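Local coordinates for CRISPR-associated protein, Cse1 family (Acidimicrobium ferrooxidans, PDB 4H3T) that probably serves as the large Cse1 subunit of a type I-E CRISPR Cascade complex, which surveys invading DNA under the guidance of a CRISPR RNA, at residues 34-46 / 205-217. The protein carries 1 engineered substitution. Numbering follows the deposited sequence.
Sequences DIFVLAHTIVGFD and PVGQTLRETLLLN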
ATOM      1  N   ASP A  34      13.405  -5.913 -20.709  1.00 49.39           N
ATOM      2  CA  ASP A  34      12.449  -5.034 -21.396  1.00 50.68           C
ATOM      3  C   ASP A  34      11.730  -4.064 -20.472  1.00 54.32           C
ATOM      4  O   ASP A  34      11.439  -2.961 -20.886  1.00 54.11           O
ATOM      5  CB  ASP A  34      11.413  -5.853 -22.198  1.00 52.12           C
ATOM      6  CG  ASP A  34      11.975  -6.270 -23.547  1.00 64.73           C
ATOM      7  OD1 ASP A  34      13.065  -5.770 -23.913  1.00 66.80           O
ATOM      8  OD2 ASP A  34      11.343  -7.117 -24.223  1.00 66.05           O
ATOM      9  N   ILE A  35      11.501  -4.409 -19.237  1.00 48.78           N
ATOM     10  CA  ILE A  35      10.829  -3.450 -18.355  1.00 47.93           C
ATOM     11  C   ILE A  35      11.734  -2.167 -18.151  1.00 51.36           C
ATOM     12  O   ILE A  35      11.204  -1.069 -18.026  1.00 50.79           O
ATOM     13  CB  ILE A  35      10.328  -4.115 -17.035  1.00 48.48           C
ATOM     14  CG1 ILE A  35       9.005  -3.448 -16.582  1.00 50.59           C
ATOM     15  CG2 ILE A  35      11.371  -4.123 -15.976  1.00 45.37           C
ATOM     16  CD1 ILE A  35       8.407  -3.915 -15.351  1.00 48.11           C
ATOM     17  N   PHE A  36      13.052  -2.297 -18.240  1.00 46.96           N
ATOM     18  CA  PHE A  36      13.973  -1.175 -18.137  1.00 48.64           C
ATOM     19  C   PHE A  36      14.148  -0.510 -19.490  1.00 52.77           C
ATOM     20  O   PHE A  36      14.005   0.691 -19.601  1.00 51.43           O
ATOM     21  CB  PHE A  36      15.330  -1.667 -17.584  1.00 50.38           C
ATOM     22  CG  PHE A  36      15.243  -1.726 -16.088  1.00 50.25           C
ATOM     23  CD1 PHE A  36      15.337  -0.572 -15.335  1.00 53.00           C
ATOM     24  CD2 PHE A  36      15.043  -2.935 -15.432  1.00 49.61           C
ATOM     25  CE1 PHE A  36      15.227  -0.616 -13.973  1.00 53.14           C
ATOM     26  CE2 PHE A  36      14.877  -2.973 -14.055  1.00 50.37           C
ATOM     27  CZ  PHE A  36      15.000  -1.812 -13.331  1.00 49.48           C
ATOM     28  N   VAL A  37      14.423  -1.293 -20.524  1.00 50.45           N
ATOM     29  CA  VAL A  37      14.674  -0.733 -21.871  1.00 51.96           C
ATOM     30  C   VAL A  37      13.431   0.028 -22.358  1.00 54.80           C
ATOM     31  O   VAL A  37      13.574   1.117 -22.901  1.00 54.71           O
ATOM     32  CB  VAL A  37      15.106  -1.842 -22.864  1.00 53.65           C
ATOM     33  CG1 VAL A  37      15.226  -1.290 -24.308  1.00 55.34           C
ATOM     34  CG2 VAL A  37      16.429  -2.435 -22.407  1.00 53.06           C
ATOM     35  N   LEU A  38      12.231  -0.493 -22.055  1.00 49.60           N
ATOM     36  CA  LEU A  38      10.977   0.106 -22.536  1.00 49.31           C
ATOM     37  C   LEU A  38      10.214   0.910 -21.478  1.00 50.91           C
ATOM     38  O   LEU A  38       9.072   1.308 -21.735  1.00 48.38           O
ATOM     39  CB  LEU A  38      10.083  -1.019 -23.076  1.00 48.29           C
ATOM     40  CG  LEU A  38      10.667  -1.913 -24.176  1.00 55.06           C
ATOM     41  CD1 LEU A  38       9.678  -2.979 -24.561  1.00 55.66           C
ATOM     42  CD2 LEU A  38      11.046  -1.126 -25.383  1.00 57.30           C
ATOM     43  N   ALA A  39      10.834   1.211 -20.316  1.00 49.20           N
ATOM     44  CA  ALA A  39      10.157   1.907 -19.218  1.00 45.96           C
ATOM     45  C   ALA A  39       9.499   3.242 -19.619  1.00 51.15           C
ATOM     46  O   ALA A  39       8.414   3.540 -19.149  1.00 50.82           O
ATOM     47  CB  ALA A  39      11.131   2.145 -18.079  1.00 47.51           C
ATOM     48  N   HIS A  40      10.085   3.986 -20.566  1.00 50.80           N
ATOM     49  CA  HIS A  40       9.528   5.259 -21.043  1.00 51.54           C
ATOM     50  C   HIS A  40       8.292   5.072 -21.971  1.00 55.60           C
ATOM     51  O   HIS A  40       7.642   6.053 -22.311  1.00 57.40           O
ATOM     52  CB  HIS A  40      10.610   6.055 -21.768  1.00 53.22           C
ATOM     53  CG  HIS A  40      11.157   5.350 -22.969  1.00 55.58           C
ATOM     54  ND1 HIS A  40      11.817   4.134 -22.857  1.00 54.28           N
ATOM     55  CD2 HIS A  40      11.055   5.673 -24.280  1.00 60.29           C
ATOM     56  CE1 HIS A  40      12.133   3.786 -24.103  1.00 56.64           C
ATOM     57  NE2 HIS A  40      11.715   4.692 -24.982  1.00 59.41           N
ATOM     58  N   THR A  41       8.001   3.835 -22.409  1.00 51.35           N
ATOM     59  CA  THR A  41       6.864   3.519 -23.316  1.00 51.64           C
ATOM     60  C   THR A  41       5.726   2.844 -22.527  1.00 53.92           C
ATOM     61  O   THR A  41       4.665   2.554 -23.079  1.00 53.93           O
ATOM     62  CB  THR A  41       7.315   2.588 -24.480  1.00 56.34           C
ATOM     63  OG1 THR A  41       7.481   1.250 -24.003  1.00 52.82           O
ATOM     64  CG2 THR A  41       8.569   3.058 -25.182  1.00 65.20           C
ATOM     65  N   ILE A  42       5.970   2.560 -21.242  1.00 48.83           N
ATOM     66  CA  ILE A  42       5.024   1.856 -20.359  1.00 47.23           C
ATOM     67  C   ILE A  42       4.354   2.814 -19.444  1.00 49.92           C
ATOM     68  O   ILE A  42       5.016   3.686 -18.888  1.00 49.41           O
ATOM     69  CB  ILE A  42       5.825   0.758 -19.579  1.00 47.31           C
ATOM     70  CG1 ILE A  42       6.365  -0.304 -20.594  1.00 48.31           C
ATOM     71  CG2 ILE A  42       5.017   0.129 -18.480  1.00 44.07           C
ATOM     72  CD1 ILE A  42       7.427  -1.295 -19.997  1.00 45.92           C
ATOM     73  N   VAL A  43       3.035   2.665 -19.279  1.00 48.36           N
ATOM     74  CA  VAL A  43       2.232   3.441 -18.328  1.00 47.30           C
ATOM     75  C   VAL A  43       2.594   3.001 -16.924  1.00 47.82           C
ATOM     76  O   VAL A  43       2.932   3.811 -16.052  1.00 47.59           O
ATOM     77  CB  VAL A  43       0.695   3.301 -18.584  1.00 51.78           C
ATOM     78  CG1 VAL A  43      -0.152   4.008 -17.490  1.00 51.48           C
ATOM     79  CG2 VAL A  43       0.337   3.881 -19.942  1.00 52.83           C
ATOM     80  N   GLY A  44       2.538   1.706 -16.724  1.00 44.72           N
ATOM     81  CA  GLY A  44       2.834   1.102 -15.440  1.00 43.22           C
ATOM     82  C   GLY A  44       2.508  -0.358 -15.388  1.00 45.01           C
ATOM     83  O   GLY A  44       2.182  -0.972 -16.403  1.00 42.11           O
ATOM     84  N   PHE A  45       2.645  -0.914 -14.183  1.00 43.15           N
ATOM     85  CA  PHE A  45       2.306  -2.289 -13.879  1.00 42.50           C
ATOM     86  C   PHE A  45       0.848  -2.525 -14.131  1.00 45.05           C
ATOM     87  O   PHE A  45       0.086  -1.627 -13.983  1.00 43.84           O
ATOM     88  CB  PHE A  45       2.633  -2.638 -12.425  1.00 42.33           C
ATOM     89  CG  PHE A  45       4.102  -2.854 -12.181  1.00 42.63           C
ATOM     90  CD1 PHE A  45       4.755  -3.958 -12.715  1.00 46.79           C
ATOM     91  CD2 PHE A  45       4.834  -1.964 -11.403  1.00 42.59           C
ATOM     92  CE1 PHE A  45       6.126  -4.141 -12.503  1.00 47.26           C
ATOM     93  CE2 PHE A  45       6.204  -2.127 -11.233  1.00 44.84           C
ATOM     94  CZ  PHE A  45       6.833  -3.211 -11.751  1.00 43.59           C
ATOM     95  N   ASP A  46       0.457  -3.753 -14.510  1.00 41.70           N
ATOM     96  CA  ASP A  46      -0.924  -4.092 -14.781  1.00 41.35           C
ATOM     97  C   ASP A  46      -1.211  -5.413 -14.084  1.00 46.18           C
ATOM     98  O   ASP A  46      -1.480  -6.414 -14.722  1.00 44.93           O
ATOM     99  CB  ASP A  46      -1.091  -4.160 -16.293  1.00 44.94           C
ATOM    100  CG  ASP A  46      -2.492  -4.540 -16.718  1.00 53.93           C
ATOM    101  OD1 ASP A  46      -3.428  -4.199 -16.004  1.00 53.04           O
ATOM    102  OD2 ASP A  46      -2.640  -5.162 -17.778  1.00 56.20           O
ATOM    103  N   PRO A 205       4.795   6.970  -4.788  1.00 38.44           N
ATOM    104  CA  PRO A 205       4.239   7.771  -5.866  1.00 41.63           C
ATOM    105  C   PRO A 205       4.316   7.043  -7.208  1.00 44.40           C
ATOM    106  O   PRO A 205       5.243   6.269  -7.501  1.00 44.51           O
ATOM    107  CB  PRO A 205       5.147   9.011  -5.879  1.00 43.77           C
ATOM    108  CG  PRO A 205       6.490   8.427  -5.499  1.00 45.35           C
ATOM    109  CD  PRO A 205       6.163   7.427  -4.432  1.00 40.76           C
ATOM    110  N   VAL A 206       3.339   7.321  -8.038  1.00 40.85           N
ATOM    111  CA  VAL A 206       3.262   6.768  -9.384  1.00 40.98           C
ATOM    112  C   VAL A 206       3.085   7.926 -10.352  1.00 43.96           C
ATOM    113  O   VAL A 206       2.243   8.823 -10.114  1.00 43.36           O
ATOM    114  CB  VAL A 206       2.106   5.740  -9.444  1.00 44.00           C
ATOM    115  CG1 VAL A 206       1.919   5.216 -10.867  1.00 44.53           C
ATOM    116  CG2 VAL A 206       2.371   4.590  -8.480  1.00 43.79           C
ATOM    117  N   GLY A 207       3.972   7.972 -11.344  1.00 44.01           N
ATOM    118  CA  GLY A 207       4.004   8.998 -12.378  1.00 45.79           C
ATOM    119  C   GLY A 207       3.153   8.589 -13.573  1.00 50.71           C
ATOM    120  O   GLY A 207       2.325   7.700 -13.454  1.00 47.14           O
ATOM    121  N   GLN A 208       3.400   9.188 -14.739  1.00 51.47           N
ATOM    122  CA  GLN A 208       2.653   8.968 -16.000  1.00 52.11           C
ATOM    123  C   GLN A 208       3.237   7.830 -16.869  1.00 53.52           C
ATOM    124  O   GLN A 208       2.552   7.272 -17.734  1.00 54.11           O
ATOM    125  CB  GLN A 208       2.638  10.270 -16.807  1.00 55.78           C
ATOM    126  CG  GLN A 208       1.656  11.312 -16.194  1.00 64.36           C
ATOM    127  CD  GLN A 208       1.816  12.680 -16.817  1.00101.92           C
ATOM    128  OE1 GLN A 208       1.996  13.676 -16.107  1.00100.38           O
ATOM    129  NE2 GLN A 208       1.782  12.772 -18.154  1.00 99.54           N
ATOM    130  N   THR A 209       4.495   7.483 -16.622  1.00 44.92           N
ATOM    131  CA  THR A 209       5.144   6.348 -17.216  1.00 43.76           C
ATOM    132  C   THR A 209       5.846   5.601 -16.110  1.00 44.25           C
ATOM    133  O   THR A 209       6.079   6.155 -15.007  1.00 43.78           O
ATOM    134  CB  THR A 209       6.122   6.795 -18.314  1.00 49.65           C
ATOM    135  OG1 THR A 209       7.220   7.418 -17.679  1.00 48.96           O
ATOM    136  CG2 THR A 209       5.516   7.725 -19.348  1.00 54.84           C
ATOM    137  N   LEU A 210       6.251   4.357 -16.401  1.00 44.96           N
ATOM    138  CA  LEU A 210       7.011   3.554 -15.458  1.00 42.53           C
ATOM    139  C   LEU A 210       8.371   4.145 -15.215  1.00 44.91           C
ATOM    140  O   LEU A 210       8.839   4.103 -14.111  1.00 43.94           O
ATOM    141  CB  LEU A 210       7.180   2.120 -15.954  1.00 43.60           C
ATOM    142  CG  LEU A 210       7.871   1.156 -14.988  1.00 46.76           C
ATOM    143  CD1 LEU A 210       7.141   1.067 -13.631  1.00 44.35           C
ATOM    144  CD2 LEU A 210       7.978  -0.186 -15.601  1.00 48.02           C
ATOM    145  N   ARG A 211       8.979   4.765 -16.215  1.00 45.88           N
ATOM    146  CA  ARG A 211      10.280   5.402 -16.030  1.00 48.04           C
ATOM    147  C   ARG A 211      10.171   6.549 -15.034  1.00 49.96           C
ATOM    148  O   ARG A 211      11.013   6.636 -14.144  1.00 47.84           O
ATOM    149  CB  ARG A 211      10.855   5.888 -17.356  1.00 47.53           C
ATOM    150  CG  ARG A 211      12.193   6.518 -17.194  1.00 47.35           C
ATOM    151  CD  ARG A 211      12.928   6.594 -18.512  1.00 57.78           C
ATOM    152  NE  ARG A 211      14.330   6.905 -18.246  1.00 58.78           N
ATOM    153  CZ  ARG A 211      14.805   8.112 -17.961  1.00 63.13           C
ATOM    154  NH1 ARG A 211      13.996   9.166 -17.929  1.00 57.90           N
ATOM    155  NH2 ARG A 211      16.088   8.272 -17.687  1.00 59.44           N
ATOM    156  N   GLU A 212       9.117   7.373 -15.128  1.00 47.68           N
ATOM    157  CA  GLU A 212       8.854   8.446 -14.147  1.00 46.59           C
ATOM    158  C   GLU A 212       8.628   7.894 -12.761  1.00 45.93           C
ATOM    159  O   GLU A 212       9.190   8.396 -11.807  1.00 45.13           O
ATOM    160  CB  GLU A 212       7.613   9.261 -14.492  1.00 49.15           C
ATOM    161  CG  GLU A 212       7.710  10.153 -15.689  1.00 61.04           C
ATOM    162  CD  GLU A 212       6.498  11.060 -15.818  1.00 78.87           C
ATOM    163  OE1 GLU A 212       5.644  11.090 -14.894  1.00 58.25           O
ATOM    164  OE2 GLU A 212       6.399  11.734 -16.867  1.00 74.97           O
ATOM    165  N   THR A 213       7.784   6.853 -12.642  1.00 44.37           N
ATOM    166  CA  THR A 213       7.520   6.168 -11.370  1.00 43.08           C
ATOM    167  C   THR A 213       8.797   5.662 -10.740  1.00 45.22           C
ATOM    168  O   THR A 213       9.010   5.836  -9.550  1.00 42.85           O
ATOM    169  CB  THR A 213       6.559   4.988 -11.599  1.00 42.93           C
ATOM    170  OG1 THR A 213       5.326   5.529 -12.072  1.00 43.94           O
ATOM    171  CG2 THR A 213       6.355   4.112 -10.361  1.00 42.13           C
ATOM    172  N   LEU A 214       9.641   5.021 -11.528  1.00 42.27           N
ATOM    173  CA  LEU A 214      10.903   4.518 -10.991  1.00 42.25           C
ATOM    174  C   LEU A 214      11.790   5.663 -10.501  1.00 47.94           C
ATOM    175  O   LEU A 214      12.249   5.609  -9.369  1.00 45.81           O
ATOM    176  CB  LEU A 214      11.640   3.699 -12.020  1.00 42.61           C
ATOM    177  CG  LEU A 214      10.991   2.355 -12.390  1.00 44.49           C
ATOM    178  CD1 LEU A 214      11.791   1.721 -13.549  1.00 43.95           C
ATOM    179  CD2 LEU A 214      10.884   1.387 -11.195  1.00 46.28           C
ATOM    180  N   LEU A 215      11.881   6.728 -11.246  1.00 44.74           N
ATOM    181  CA  LEU A 215      12.677   7.894 -10.819  1.00 46.04           C
ATOM    182  C   LEU A 215      12.083   8.633  -9.601  1.00 47.44           C
ATOM    183  O   LEU A 215      12.864   9.053  -8.731  1.00 47.88           O
ATOM    184  CB  LEU A 215      12.882   8.844 -11.973  1.00 47.75           C
ATOM    185  CG  LEU A 215      13.764   8.255 -13.135  1.00 51.85           C
ATOM    186  CD1 LEU A 215      13.902   9.237 -14.238  1.00 52.34           C
ATOM    187  CD2 LEU A 215      15.156   7.877 -12.659  1.00 56.17           C
ATOM    188  N   LEU A 216      10.758   8.757  -9.489  1.00 45.30           N
ATOM    189  CA  LEU A 216      10.112   9.353  -8.291  1.00 44.27           C
ATOM    190  C   LEU A 216      10.436   8.557  -7.045  1.00 46.41           C
ATOM    191  O   LEU A 216      10.386   9.130  -5.954  1.00 47.11           O
ATOM    192  CB  LEU A 216       8.582   9.429  -8.470  1.00 43.11           C
ATOM    193  CG  LEU A 216       8.176  10.428  -9.594  1.00 47.99           C
ATOM    194  CD1 LEU A 216       6.697  10.253 -10.010  1.00 48.86           C
ATOM    195  CD2 LEU A 216       8.412  11.853  -9.152  1.00 48.52           C
ATOM    196  N   ASN A 217      10.711   7.228  -7.189  1.00 40.24           N
ATOM    197  CA  ASN A 217      10.999   6.332  -6.071  1.00 40.21           C
ATOM    198  C   ASN A 217      12.494   6.104  -5.828  1.00 47.88           C
ATOM    199  O   ASN A 217      12.850   5.516  -4.779  1.00 49.50           O
ATOM    200  CB  ASN A 217      10.303   4.981  -6.279  1.00 41.87           C
ATOM    201  CG  ASN A 217       8.857   5.039  -5.978  1.00 48.05           C
ATOM    202  OD1 ASN A 217       8.500   4.914  -4.838  1.00 42.03           O
ATOM    203  ND2 ASN A 217       8.010   5.322  -6.959  1.00 39.70           N
TER
HETATM  204  O   HOH W   1       4.154   3.523 -13.567  1.00 41.38           O
HETATM  205  O   HOH W   2       1.219   5.652 -14.738  1.00 52.74           O
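The Phe45 ring meets Leu210 obliquely, CE2 lying 4.1 Å from Leu210 CD1, and the Phe36 ring receives Leu214 CD1 at CE1, likewise at a slant. At Arg211 the flat guanidinium has Leu215 CD1 over one face, while the CD of Arg211 packs against His40 CB; NH2 hydrogen-bonds to Leu80 O, and Phe86 adds a cation-pi contact. The His40 ring carries Thr41 CG2 on one face and has Val37 O at its edge, in plane. Leu210 is the centre of the apolar packing: with CG anti to the backbone N (chi1 -175°), it sends CD2 across Ile35 CG1 at 3.6 Å, and its CB rests on Ile42 CG2. Two backbone bonds tie the first turn of helix 210-217 to segment 34-46, Leu210 N to Ile42 O (2.9 Å) and Arg211 N to Ala39 O (3.2 Å). Both donors sit above the carbonyl planes, Arg211 N by more (71° out), and the Leu210 bond is the straighter. Thr209 N-caps this helix, OG1 accepting from Glu212 N; an alanine here, lacking OG1 and CG2, would probably leave that amide without its capping acceptor and open a gap beside His40 O. Two waters bridge Val43 O, one to Thr213 OG1, the other to Gly207 O. The contact sets the start of helix 210-217 against strand 42-45, an outer strand of a three-stranded antiparallel sheet, where Val43 and Gly44 form a classic bulge opposite Arg21, with helix 52-68 touching both Phe36 and Leu214.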